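Local coordinates for protein putative nucleoside-diphosphate-sugar epimerase (PDB 3E48) that is of unknown function but, as a putative nucleoside-diphosphate-sugar epimerase with a Rossmann-type NAD(P)H-binding region, probably binds a dinucleotide cofactor, at residues B[106-109]-B[114-117]; B[108-113]-B[255-260]; B[138-143]-B[175-180]; B[148-153]-B[160-165]; B[224-229]-B[246-251]. One frame throughout, in Å; residues are numbered along the deposited sequence.

Interaction 1: B[106-109]-B[114-117]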
# COMPACT_ATOMS: atom_id res chain seq x y z
N TYR B 106 -2.39 2.81 10.60
CA TYR B 106 -3.85 2.93 10.69
C TYR B 106 -4.51 1.77 9.94
O TYR B 106 -4.01 1.33 8.91
CB TYR B 106 -4.28 4.27 10.09
CG TYR B 106 -5.72 4.65 10.34
CD1 TYR B 106 -6.28 4.54 11.62
CD2 TYR B 106 -6.51 5.16 9.31
CE1 TYR B 106 -7.59 4.93 11.86
CE2 TYR B 106 -7.82 5.56 9.55
CZ TYR B 106 -8.35 5.45 10.83
OH TYR B 106 -9.64 5.84 11.07
N TYR B 107 -5.65 1.29 10.44
CA TYR B 107 -6.33 0.15 9.83
C TYR B 107 -7.04 0.38 8.49
O TYR B 107 -7.51 -0.58 7.88
CB TYR B 107 -7.31 -0.49 10.82
CG TYR B 107 -8.61 0.25 11.13
CD1 TYR B 107 -9.71 -0.45 11.62
CD2 TYR B 107 -8.73 1.63 10.97
CE1 TYR B 107 -10.90 0.20 11.96
CE2 TYR B 107 -9.92 2.29 11.31
CZ TYR B 107 -11.00 1.57 11.80
OH TYR B 107 -12.17 2.22 12.13
N ALA B 108 -7.12 1.62 8.02
CA ALA B 108 -7.77 1.92 6.74
C ALA B 108 -6.69 1.80 5.68
O ALA B 108 -6.26 2.79 5.08
CB ALA B 108 -8.35 3.33 6.76
N ASP B 109 -6.26 0.56 5.43
CA ASP B 109 -5.16 0.31 4.50
C ASP B 109 -5.33 -0.82 3.48
O ASP B 109 -4.34 -1.27 2.91
CB ASP B 109 -3.89 0.05 5.31
CG ASP B 109 -3.97 -1.21 6.16
OD1 ASP B 109 -5.03 -1.89 6.14
OD2 ASP B 109 -2.98 -1.53 6.85
N PRO B 114 -10.73 3.55 0.09
CA PRO B 114 -10.79 4.91 -0.45
C PRO B 114 -10.20 6.02 0.43
O PRO B 114 -10.08 7.16 -0.02
CB PRO B 114 -12.28 5.11 -0.70
CG PRO B 114 -12.89 4.37 0.43
CD PRO B 114 -12.07 3.09 0.47
N PHE B 115 -9.85 5.69 1.67
CA PHE B 115 -9.26 6.67 2.57
C PHE B 115 -8.02 7.25 1.89
O PHE B 115 -7.14 6.50 1.44
CB PHE B 115 -8.87 6.01 3.90
CG PHE B 115 -8.23 6.96 4.88
CD1 PHE B 115 -8.78 8.22 5.10
CD2 PHE B 115 -7.08 6.60 5.57
CE1 PHE B 115 -8.19 9.11 6.00
CE2 PHE B 115 -6.48 7.48 6.48
CZ PHE B 115 -7.04 8.74 6.69
N HIS B 116 -7.94 8.58 1.84
CA HIS B 116 -6.83 9.27 1.19
C HIS B 116 -5.43 8.86 1.63
O HIS B 116 -4.48 8.99 0.86
CB HIS B 116 -6.98 10.78 1.36
CG HIS B 116 -7.96 11.40 0.41
ND1 HIS B 116 -9.01 10.70 -0.14
CD2 HIS B 116 -8.06 12.67 -0.05
CE1 HIS B 116 -9.72 11.51 -0.91
NE2 HIS B 116 -9.17 12.71 -0.87
N MSE B 117 -5.29 8.39 2.86
CA MSE B 117 -3.96 7.99 3.31
C MSE B 117 -3.70 6.50 3.16
O MSE B 117 -2.64 6.01 3.57
CB MSE B 117 -3.73 8.41 4.76
CG MSE B 117 -3.87 9.91 5.02
SE MSE B 117 -2.85 11.04 3.82
CE MSE B 117 -1.11 10.23 4.11
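Tyr-106 and Phe-115 bring their rings together across a loop of the Rossmann-type NAD(P)H-binding region, the connection that leaves strand 100-106 and leads to helix 118-131. The aromatic contact is an offset edge-to-face (T-shaped) pair: the edge of Tyr-106 is turned toward the face of Phe-115, with centroids 5.6 Å apart and planes at 69°. Its nearest atoms are Tyr-106 CD2 and Phe-115 CE2, at 3.7 Å. In both residues CG lies anti to the backbone N (chi1 -169° in Tyr-106, 179° in Phe-115), which sends the two side chains toward each other across the loop, their directions crossing at about a right angle.

The aliphatic part is carried by one methyl group. Ala-108 CB lies 3.7 Å from Phe-115 CD2 and 4.0 Å from Phe-115 CB, so it covers the root of the ring while Tyr-106 meets its outer part. Residues of helix 239-251, among them Leu-242 and Met-246, add further contacts to Phe-115, and all three residues that touch are buried.

The polar features lie mostly in the backbone. Ala-108 is the centre of an inverse gamma turn, whose bond from Asp-109 N to Tyr-107 O is weak at 3.0 Å. At the end of the turn, the Asp-109 carboxylate forms a salt bridge with Arg-139, while Asp-109 O accepts a hydrogen bond from Arg-126 of the second subunit. The carbonyl oxygen of Ala-108 is buried without a polar partner in the model: it lies in the plane of the Phe-115 ring, at its edge, with Ala-108 O 3.9 Å from Phe-115 CD2.

Interaction 2: B[108-113]-B[255-260]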
# COMPACT_ATOMS: atom_id res chain seq x y z
N ALA B 108 -7.12 1.62 8.02
CA ALA B 108 -7.77 1.92 6.74
C ALA B 108 -6.69 1.80 5.68
O ALA B 108 -6.26 2.79 5.08
CB ALA B 108 -8.35 3.33 6.76
N ASP B 109 -6.26 0.56 5.43
CA ASP B 109 -5.16 0.31 4.50
C ASP B 109 -5.33 -0.82 3.48
O ASP B 109 -4.34 -1.27 2.91
CB ASP B 109 -3.89 0.05 5.31
CG ASP B 109 -3.97 -1.21 6.16
OD1 ASP B 109 -5.03 -1.89 6.14
OD2 ASP B 109 -2.98 -1.53 6.85
N GLN B 110 -6.56 -1.27 3.24
CA GLN B 110 -6.77 -2.35 2.27
C GLN B 110 -6.50 -1.85 0.86
O GLN B 110 -6.52 -0.65 0.60
CB GLN B 110 -8.19 -2.91 2.37
CG GLN B 110 -8.53 -3.45 3.76
CD GLN B 110 -9.37 -2.48 4.57
OE1 GLN B 110 -9.12 -1.27 4.56
NE2 GLN B 110 -10.36 -3.00 5.30
N HIS B 111 -6.26 -2.79 -0.06
CA HIS B 111 -5.97 -2.42 -1.45
C HIS B 111 -7.07 -1.58 -2.09
O HIS B 111 -6.81 -0.81 -3.02
CB HIS B 111 -5.74 -3.67 -2.30
CG HIS B 111 -6.97 -4.51 -2.49
ND1 HIS B 111 -7.37 -5.46 -1.58
CD2 HIS B 111 -7.88 -4.53 -3.49
CE1 HIS B 111 -8.49 -6.03 -2.01
NE2 HIS B 111 -8.82 -5.48 -3.16
N ASN B 112 -8.30 -1.73 -1.60
CA ASN B 112 -9.44 -0.99 -2.14
C ASN B 112 -10.04 -0.00 -1.15
O ASN B 112 -11.22 0.35 -1.24
CB ASN B 112 -10.52 -1.97 -2.63
CG ASN B 112 -11.12 -2.80 -1.51
OD1 ASN B 112 -10.50 -3.00 -0.47
ND2 ASN B 112 -12.33 -3.30 -1.74
N ASN B 113 -9.24 0.46 -0.19
CA ASN B 113 -9.74 1.41 0.79
C ASN B 113 -9.60 2.82 0.20
O ASN B 113 -8.50 3.25 -0.14
CB ASN B 113 -8.97 1.29 2.10
CG ASN B 113 -9.64 2.05 3.23
OD1 ASN B 113 -9.83 3.25 3.14
ND2 ASN B 113 -10.01 1.33 4.29
N LEU B 255 -14.14 -0.56 7.63
CA LEU B 255 -13.65 -0.16 8.95
C LEU B 255 -14.20 -1.02 10.09
O LEU B 255 -13.96 -0.73 11.26
CB LEU B 255 -13.97 1.32 9.21
CG LEU B 255 -13.44 2.31 8.16
CD1 LEU B 255 -13.66 3.74 8.62
CD2 LEU B 255 -11.96 2.05 7.92
N ASP B 256 -14.94 -2.07 9.75
CA ASP B 256 -15.49 -2.96 10.77
C ASP B 256 -14.49 -4.10 10.91
O ASP B 256 -14.73 -5.23 10.47
CB ASP B 256 -16.87 -3.48 10.34
CG ASP B 256 -17.50 -4.41 11.38
OD1 ASP B 256 -17.04 -4.42 12.55
OD2 ASP B 256 -18.47 -5.11 11.03
N GLN B 257 -13.35 -3.78 11.51
CA GLN B 257 -12.27 -4.74 11.71
C GLN B 257 -12.03 -5.00 13.18
O GLN B 257 -11.88 -4.06 13.97
CB GLN B 257 -10.98 -4.20 11.11
CG GLN B 257 -11.07 -3.84 9.64
CD GLN B 257 -9.76 -3.28 9.15
OE1 GLN B 257 -8.70 -3.89 9.34
NE2 GLN B 257 -9.81 -2.11 8.51
N GLU B 258 -11.97 -6.27 13.55
CA GLU B 258 -11.73 -6.64 14.94
C GLU B 258 -10.70 -7.75 15.07
O GLU B 258 -10.46 -8.50 14.13
CB GLU B 258 -13.04 -7.10 15.59
CG GLU B 258 -14.17 -6.10 15.50
CD GLU B 258 -15.33 -6.47 16.39
OE1 GLU B 258 -15.21 -6.31 17.62
OE2 GLU B 258 -16.36 -6.93 15.86
N SER B 259 -10.10 -7.84 16.25
CA SER B 259 -9.11 -8.85 16.56
C SER B 259 -9.10 -9.03 18.06
O SER B 259 -9.63 -8.20 18.79
CB SER B 259 -7.73 -8.40 16.10
OG SER B 259 -6.74 -9.29 16.58
N ASN B 260 -8.52 -10.13 18.53
CA ASN B 260 -8.44 -10.35 19.96
C ASN B 260 -7.07 -9.95 20.47
O ASN B 260 -6.72 -10.23 21.62
CB ASN B 260 -8.69 -11.82 20.30
CG ASN B 260 -10.07 -12.29 19.91
OD1 ASN B 260 -11.07 -11.65 20.25
ND2 ASN B 260 -10.14 -13.41 19.21
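Gln-110 and Gln-257 approach from opposite directions and bring their amide ends together with the planes 46° apart. The atoms that meet are both donors, Gln-110 NE2 and Gln-257 NE2, at 3.4 Å, and they make no bond to each other. Both nitrogens donate to Leu-254 O, which probably accounts for their closeness. Gln-257 NE2 also donates to Tyr-107 O, while Gln-257 OE1 accepts from Arg-139 NH2, so the rotation of this amide is fixed from both of its ends.

The oxygen end of the Gln-110 amide is held from within its own loop. A type I beta turn runs from Gln-110 to Asn-113, closed by Asn-113 N to Gln-110 O at 3.0 Å. The bend of Gln-110 at chi2 (101°) folds its amide back, and Asn-113 ND2 reaches Gln-110 OE1 at 2.8 Å in a nearly straight bond of 165°.

Leu-255 crosses Asn-113 at about a right angle and presents a single methyl, with Leu-255 CD2 4.0 Å from Ala-108 CB. The same methyl, Leu-255 CD2, lies 4.2 Å from Asn-113 ND2. At the far side of the turn, His-111 O is bonded to Ser-125 OG of the second subunit.

Interaction 3: B[138-143]-B[175-180]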
# COMPACT_ATOMS: atom_id res chain seq x y z
N VAL B 138 1.89 -2.68 13.79
CA VAL B 138 0.72 -2.55 14.65
C VAL B 138 -0.33 -1.66 13.99
O VAL B 138 -0.10 -0.48 13.78
CB VAL B 138 1.12 -1.92 16.00
CG1 VAL B 138 -0.10 -1.83 16.92
CG2 VAL B 138 2.23 -2.73 16.64
N ARG B 139 -1.48 -2.23 13.66
CA ARG B 139 -2.53 -1.44 13.03
C ARG B 139 -3.54 -1.03 14.10
O ARG B 139 -3.91 -1.83 14.95
CB ARG B 139 -3.20 -2.25 11.91
CG ARG B 139 -2.25 -2.50 10.75
CD ARG B 139 -2.73 -3.60 9.79
NE ARG B 139 -3.92 -3.22 9.05
CZ ARG B 139 -5.13 -3.72 9.26
NH1 ARG B 139 -5.31 -4.63 10.21
NH2 ARG B 139 -6.16 -3.31 8.53
N MSE B 140 -3.96 0.23 14.08
CA MSE B 140 -4.92 0.70 15.07
C MSE B 140 -6.26 1.09 14.45
O MSE B 140 -6.32 1.50 13.28
CB MSE B 140 -4.34 1.90 15.84
CG MSE B 140 -4.14 3.14 15.00
SE MSE B 140 -3.15 4.54 15.94
CE MSE B 140 -2.07 5.14 14.46
N ALA B 141 -7.32 0.94 15.23
CA ALA B 141 -8.67 1.31 14.79
C ALA B 141 -8.82 2.82 14.97
O ALA B 141 -7.85 3.50 15.29
CB ALA B 141 -9.72 0.55 15.61
N MSE B 142 -10.03 3.34 14.76
CA MSE B 142 -10.28 4.79 14.86
C MSE B 142 -10.35 5.34 16.29
O MSE B 142 -11.04 4.80 17.14
CB MSE B 142 -11.58 5.13 14.11
CG MSE B 142 -11.80 6.63 13.90
SE MSE B 142 -13.46 7.04 12.97
CE MSE B 142 -13.03 6.29 11.23
N TYR B 143 -9.64 6.44 16.54
CA TYR B 143 -9.64 7.05 17.87
C TYR B 143 -11.03 7.46 18.36
O TYR B 143 -11.80 8.08 17.62
CB TYR B 143 -8.78 8.31 17.92
CG TYR B 143 -7.33 8.15 17.54
CD1 TYR B 143 -6.53 7.17 18.14
CD2 TYR B 143 -6.73 9.02 16.63
CE1 TYR B 143 -5.18 7.07 17.84
CE2 TYR B 143 -5.38 8.93 16.32
CZ TYR B 143 -4.61 7.95 16.93
OH TYR B 143 -3.27 7.86 16.64
N ASN B 175 -5.68 5.77 24.80
CA ASN B 175 -5.15 5.12 26.00
C ASN B 175 -4.98 3.61 25.76
O ASN B 175 -3.95 3.03 26.11
CB ASN B 175 -6.07 5.35 27.20
CG ASN B 175 -5.60 4.61 28.44
OD1 ASN B 175 -4.49 4.85 28.93
ND2 ASN B 175 -6.43 3.71 28.95
N ASP B 176 -6.00 2.98 25.17
CA ASP B 176 -5.93 1.55 24.91
C ASP B 176 -4.91 1.19 23.83
O ASP B 176 -4.26 0.14 23.91
CB ASP B 176 -7.31 0.99 24.54
CG ASP B 176 -8.22 0.86 25.75
OD1 ASP B 176 -7.72 0.83 26.90
OD2 ASP B 176 -9.45 0.75 25.56
N ILE B 177 -4.76 2.04 22.82
CA ILE B 177 -3.78 1.77 21.78
C ILE B 177 -2.42 1.80 22.46
O ILE B 177 -1.60 0.91 22.26
CB ILE B 177 -3.82 2.85 20.68
CG1 ILE B 177 -5.11 2.68 19.86
CG2 ILE B 177 -2.58 2.74 19.78
CD1 ILE B 177 -5.37 3.82 18.91
N ALA B 178 -2.20 2.81 23.29
CA ALA B 178 -0.94 2.94 24.00
C ALA B 178 -0.68 1.73 24.90
O ALA B 178 0.45 1.27 24.99
CB ALA B 178 -0.92 4.23 24.82
N ARG B 179 -1.72 1.22 25.57
CA ARG B 179 -1.50 0.06 26.43
C ARG B 179 -1.04 -1.14 25.61
O ARG B 179 -0.17 -1.90 26.04
CB ARG B 179 -2.78 -0.29 27.20
CG ARG B 179 -3.22 0.78 28.20
CD ARG B 179 -4.58 0.45 28.79
NE ARG B 179 -4.54 -0.75 29.62
CZ ARG B 179 -5.62 -1.40 30.04
NH1 ARG B 179 -6.83 -0.98 29.70
NH2 ARG B 179 -5.49 -2.48 30.80
N GLY B 180 -1.62 -1.31 24.43
CA GLY B 180 -1.23 -2.42 23.57
C GLY B 180 0.20 -2.26 23.09
O GLY B 180 0.97 -3.22 23.05
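Ile-177, on helix 174-186, points its side chain at Met-140 and Tyr-143 of strand 134-143 and supplies 84 of the 148 Å² buried between the segments. From CB the longer branch sets out with CG1 anti to the carbonyl carbon (chi1 -71°), and chi2 of 170° keeps it extended, so that the methyl at its end projects from the helix toward the strand. CG1 comes first to the strand: Ile-177 CG1 is 4.2 Å from Met-140 CB. One bond further on, CD1 does most of the touching. Ile-177 CD1 lies 3.8 Å from Met-140 CB, and the selenium of this selenomethionine, Met-140 SE, is also 3.8 Å from Ile-177 CD1. The methyl thus touches both the root and the selenium of one side chain; the Met-140 and Ile-177 side chains cross at about a right angle. In Met-140, CG takes the crowded position between the backbone N and the carbonyl carbon (chi1 67°), and the tip beyond SE leads away from the helix.

Tyr-143 receives the same methyl at its ring edge, close to the ring plane: Tyr-143 CE1 stands 3.4 Å from Ile-177 CD1, and Tyr-143 CD1 is 3.6 Å from it. Arg-174 forms a cation-pi contact with this ring, and Leu-12 of helix 11-22 also packs on Tyr-143. On the strand, Val-138 and Met-140 share backbone hydrogen bonds with strand 100-106. A helix laid by apolar side chains against a strand of the central, largely parallel sheet is the layered alpha/beta packing of a Rossmann-type fold.

Interaction 4: B[148-153]-B[160-165]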
# COMPACT_ATOMS: atom_id res chain seq x y z
N LYS B 148 -15.17 13.53 22.04
CA LYS B 148 -15.46 14.40 23.17
C LYS B 148 -15.53 15.89 22.80
O LYS B 148 -16.54 16.54 23.08
CB LYS B 148 -14.44 14.19 24.29
CG LYS B 148 -14.62 12.89 25.05
CD LYS B 148 -13.70 12.82 26.27
CE LYS B 148 -14.00 11.59 27.11
NZ LYS B 148 -13.14 11.51 28.33
N PRO B 149 -14.47 16.44 22.18
CA PRO B 149 -14.50 17.86 21.81
C PRO B 149 -15.52 18.17 20.71
O PRO B 149 -15.88 19.33 20.49
CB PRO B 149 -13.07 18.12 21.34
CG PRO B 149 -12.27 17.12 22.11
CD PRO B 149 -13.12 15.88 22.02
N TYR B 150 -15.97 17.13 20.03
CA TYR B 150 -16.92 17.29 18.93
C TYR B 150 -18.37 17.32 19.41
O TYR B 150 -19.24 17.89 18.75
CB TYR B 150 -16.70 16.15 17.92
CG TYR B 150 -17.50 16.25 16.64
CD1 TYR B 150 -17.67 17.46 15.98
CD2 TYR B 150 -18.03 15.10 16.06
CE1 TYR B 150 -18.35 17.52 14.76
CE2 TYR B 150 -18.71 15.15 14.85
CZ TYR B 150 -18.87 16.35 14.20
OH TYR B 150 -19.53 16.39 13.00
N LEU B 151 -18.63 16.73 20.57
CA LEU B 151 -19.97 16.69 21.13
C LEU B 151 -20.71 18.03 21.07
O LEU B 151 -21.88 18.08 20.66
CB LEU B 151 -19.94 16.21 22.59
CG LEU B 151 -20.08 14.70 22.80
CD1 LEU B 151 -19.95 14.38 24.28
CD2 LEU B 151 -21.44 14.25 22.28
N PRO B 152 -20.06 19.13 21.47
CA PRO B 152 -20.71 20.44 21.43
C PRO B 152 -21.39 20.74 20.10
O PRO B 152 -22.53 21.20 20.06
CB PRO B 152 -19.56 21.40 21.73
CG PRO B 152 -18.71 20.61 22.68
CD PRO B 152 -18.69 19.24 22.02
N GLU B 153 -20.69 20.47 19.00
CA GLU B 153 -21.25 20.73 17.67
C GLU B 153 -22.38 19.75 17.38
O GLU B 153 -23.42 20.14 16.84
CB GLU B 153 -20.16 20.61 16.60
CG GLU B 153 -20.51 21.31 15.29
CD GLU B 153 -19.41 21.19 14.25
OE1 GLU B 153 -18.23 21.41 14.60
OE2 GLU B 153 -19.74 20.89 13.08
N LEU B 160 -25.87 13.44 13.93
CA LEU B 160 -24.55 12.88 13.65
C LEU B 160 -24.56 12.86 12.12
O LEU B 160 -25.42 12.21 11.51
CB LEU B 160 -24.45 11.45 14.19
CG LEU B 160 -23.10 10.75 14.01
CD1 LEU B 160 -22.04 11.47 14.82
CD2 LEU B 160 -23.22 9.30 14.45
N ILE B 161 -23.62 13.56 11.50
CA ILE B 161 -23.59 13.66 10.04
C ILE B 161 -22.53 12.88 9.26
O ILE B 161 -22.42 13.04 8.04
CB ILE B 161 -23.50 15.14 9.60
CG1 ILE B 161 -22.18 15.74 10.08
CG2 ILE B 161 -24.67 15.92 10.18
CD1 ILE B 161 -21.96 17.17 9.63
N TYR B 162 -21.75 12.05 9.94
CA TYR B 162 -20.72 11.27 9.26
C TYR B 162 -21.31 10.52 8.07
O TYR B 162 -22.26 9.75 8.21
CB TYR B 162 -20.08 10.26 10.21
CG TYR B 162 -19.30 10.85 11.37
CD1 TYR B 162 -18.40 11.90 11.17
CD2 TYR B 162 -19.40 10.30 12.65
CE1 TYR B 162 -17.61 12.38 12.22
CE2 TYR B 162 -18.62 10.78 13.70
CZ TYR B 162 -17.73 11.81 13.48
OH TYR B 162 -16.94 12.24 14.53
N PRO B 163 -20.76 10.73 6.86
CA PRO B 163 -21.25 10.06 5.65
C PRO B 163 -20.72 8.64 5.60
O PRO B 163 -19.94 8.28 4.71
CB PRO B 163 -20.69 10.93 4.54
CG PRO B 163 -19.37 11.35 5.10
CD PRO B 163 -19.72 11.72 6.53
N ALA B 164 -21.16 7.82 6.55
CA ALA B 164 -20.71 6.43 6.63
C ALA B 164 -21.79 5.43 6.28
O ALA B 164 -21.63 4.23 6.52
CB ALA B 164 -20.18 6.15 8.04
N GLY B 165 -22.89 5.91 5.71
CA GLY B 165 -23.97 5.01 5.35
C GLY B 165 -24.42 4.14 6.51
O GLY B 165 -24.56 4.61 7.63
O HOH W 1 -20.83 13.88 12.44
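Tyr-150 and Tyr-162 slide past each other in opposite directions, joining helix 147-157 to the loop after strand 159-160, a strand that forms a small two-stranded parallel sheet with 220-221. The tight part is where the end of one tyrosine lies against the side of the other. Tyr-162 OH is 3.4 Å from Tyr-150 CE2 and equally 3.4 Å from Tyr-150 CD2, and Tyr-162 CZ follows at 3.7 Å from Tyr-150 CE2. With planes 34° apart and centroids separated by 5.8 Å, the rings make an oblique pair. Tyr-150 reaches the loop because its CG is anti to the backbone N (chi1 -174°). Behind this contact Tyr-162 is stacked on Tyr-247 and touched by Phe-229, so the loop ring has neighbours from two further helices.

Toward its hydroxyl the direct packing of Tyr-150 on the loop is looser, and hydrogen bonds take over. The hydroxyl comes no nearer to Ile-161 than 4.0 Å, between Tyr-150 OH and Ile-161 CG1, and a water lies beside it. Tyr-233 OH is hydrogen-bonded to the same hydroxyl and also to Glu-153 OE2, which ties this polar end back to the helix. The water bridges the segments: it lies 2.9 Å from Tyr-150 OH and accepts from Ile-161 N at 3.0 Å, with its oxygen in the plane of the Tyr-150 ring and over the centre of the Tyr-162 ring.

Interaction 5: B[224-229]-B[246-251]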
# COMPACT_ATOMS: atom_id res chain seq x y z
N VAL B 224 -24.81 13.64 6.02
CA VAL B 224 -24.82 14.59 4.92
C VAL B 224 -24.01 13.98 3.79
O VAL B 224 -23.37 12.94 3.95
CB VAL B 224 -24.19 15.95 5.33
CG1 VAL B 224 -25.07 16.63 6.36
CG2 VAL B 224 -22.79 15.74 5.88
N SER B 225 -24.04 14.63 2.63
CA SER B 225 -23.31 14.16 1.46
C SER B 225 -21.81 14.25 1.71
O SER B 225 -21.36 14.96 2.61
CB SER B 225 -23.67 15.01 0.24
OG SER B 225 -23.27 16.36 0.44
N LEU B 226 -21.04 13.52 0.90
CA LEU B 226 -19.59 13.53 1.03
C LEU B 226 -19.03 14.91 0.70
O LEU B 226 -18.05 15.35 1.30
CB LEU B 226 -18.97 12.49 0.10
CG LEU B 226 -19.27 11.02 0.40
CD1 LEU B 226 -18.80 10.15 -0.76
CD2 LEU B 226 -18.59 10.60 1.70
N GLU B 227 -19.66 15.59 -0.25
CA GLU B 227 -19.23 16.93 -0.66
C GLU B 227 -19.46 17.93 0.47
O GLU B 227 -18.58 18.73 0.79
CB GLU B 227 -19.99 17.38 -1.91
CG GLU B 227 -19.88 16.45 -3.11
CD GLU B 227 -20.57 15.12 -2.90
OE1 GLU B 227 -21.77 15.12 -2.56
OE2 GLU B 227 -19.92 14.07 -3.09
N THR B 228 -20.65 17.89 1.06
CA THR B 228 -21.00 18.80 2.15
C THR B 228 -20.10 18.60 3.36
O THR B 228 -19.62 19.57 3.95
CB THR B 228 -22.48 18.60 2.58
OG1 THR B 228 -23.34 18.83 1.46
CG2 THR B 228 -22.85 19.57 3.69
N PHE B 229 -19.85 17.35 3.72
CA PHE B 229 -18.99 17.04 4.86
C PHE B 229 -17.58 17.61 4.66
O PHE B 229 -17.02 18.24 5.54
CB PHE B 229 -18.91 15.53 5.07
CG PHE B 229 -18.21 15.14 6.34
CD1 PHE B 229 -18.86 15.25 7.57
CD2 PHE B 229 -16.90 14.68 6.32
CE1 PHE B 229 -18.21 14.91 8.76
CE2 PHE B 229 -16.24 14.33 7.50
CZ PHE B 229 -16.90 14.45 8.72
N MSE B 246 -12.54 8.98 4.75
CA MSE B 246 -12.39 8.06 5.86
C MSE B 246 -13.75 7.45 6.19
O MSE B 246 -13.89 6.23 6.31
CB MSE B 246 -11.80 8.79 7.08
CG MSE B 246 -11.38 7.87 8.21
SE MSE B 246 -10.32 8.84 9.53
CE MSE B 246 -11.76 9.80 10.38
N TYR B 247 -14.77 8.29 6.32
CA TYR B 247 -16.10 7.77 6.62
C TYR B 247 -16.68 7.04 5.42
O TYR B 247 -17.50 6.13 5.57
CB TYR B 247 -17.01 8.91 7.09
CG TYR B 247 -16.53 9.42 8.44
CD1 TYR B 247 -16.67 8.63 9.58
CD2 TYR B 247 -15.83 10.62 8.55
CE1 TYR B 247 -16.12 9.02 10.80
CE2 TYR B 247 -15.27 11.02 9.77
CZ TYR B 247 -15.41 10.21 10.88
OH TYR B 247 -14.83 10.57 12.07
N HIS B 248 -16.24 7.41 4.22
CA HIS B 248 -16.71 6.75 3.02
C HIS B 248 -16.21 5.30 3.06
O HIS B 248 -16.91 4.37 2.66
CB HIS B 248 -16.19 7.47 1.78
CG HIS B 248 -16.69 6.89 0.49
ND1 HIS B 248 -18.02 6.65 0.25
CD2 HIS B 248 -16.03 6.52 -0.64
CE1 HIS B 248 -18.17 6.15 -0.97
NE2 HIS B 248 -16.97 6.06 -1.53
N ALA B 249 -14.99 5.11 3.57
CA ALA B 249 -14.44 3.77 3.68
C ALA B 249 -15.32 2.99 4.66
O ALA B 249 -15.52 1.79 4.53
CB ALA B 249 -13.00 3.83 4.19
N GLY B 250 -15.86 3.70 5.66
CA GLY B 250 -16.72 3.06 6.63
C GLY B 250 -18.04 2.65 5.99
O GLY B 250 -18.62 1.62 6.34
N ALA B 251 -18.51 3.46 5.04
CA ALA B 251 -19.76 3.17 4.34
C ALA B 251 -19.63 1.88 3.55
O ALA B 251 -20.61 1.18 3.32
CB ALA B 251 -20.10 4.33 3.40
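Leu-226 and His-248 meet where the first turn of helix 226-231 lies against the end of helix 239-251. One methyl covers a face of the imidazole: Leu-226 CD1 is 4.0 Å from the ring centroid of His-248 and 24° off the normal, a CH-pi contact displaced toward the rim, so that the nearest ring atom is His-248 ND1, 3.7 Å from Leu-226 CD1. His-248 has CG anti to the backbone N (chi1 -177°), which turns the imidazole toward helix 226-231. The second methyl takes the base of the same side chain, Leu-226 CD2 being 3.9 Å from His-248 CB.

About one turn further along helix 226-231, Phe-229 meets Tyr-247, the neighbour of His-248. The rings approach with Phe-229 CE2 3.9 Å from Tyr-247 CD2 and Phe-229 CZ 3.9 Å from Tyr-247 CE2. The planes stand at 79° in an oblique pair whose centroids are 5.6 Å apart.

Further out lie the second-shell contacts. Ser-225 is the N-cap of helix 226-231, and its OG accepts from the backbone N of Thr-228 at 3.1 Å, a capping bond at the start of the turn that carries Leu-226 and Phe-229. Phe-229 also meets the ring of Tyr-233, while Tyr-247 is stacked on Tyr-162; Pro-163 touches both Leu-226 and Phe-229. His-248 NE2 has a weak hydrogen bond with Arg-252 NH2.

Between the two segments the contact is methyl-to-ring and ring-to-ring packing, so it should rest mainly on dispersion and the burial of apolar surface; the directional bonds at Ser-225 OG and His-248 NE2 do not span it.

From the N terminus, interaction 1 closes a short loop between strand 100-106 and helix 118-131. Interaction 2 opens before interaction 1 has closed, sharing Ala-108 and Asp-109 with it, so the two cross; it runs out to 255-260, closing a span that encloses interactions 3, 4 and 5. Interaction 3 ties strand 134-143 to helix 174-186; interaction 4, between helix 147-157 and the loop at 160-165, is nested within it. Interaction 5 follows in series and joins helices 226-231 and 239-251. Arg-139 links interactions 1, 2 and 3 through Asp-109 and Gln-257, Met-246 brings interaction 5 against interaction 1, and a probable backbone hydrogen bond from Val-224 N to Ile-161 O connects interactions 4 and 5.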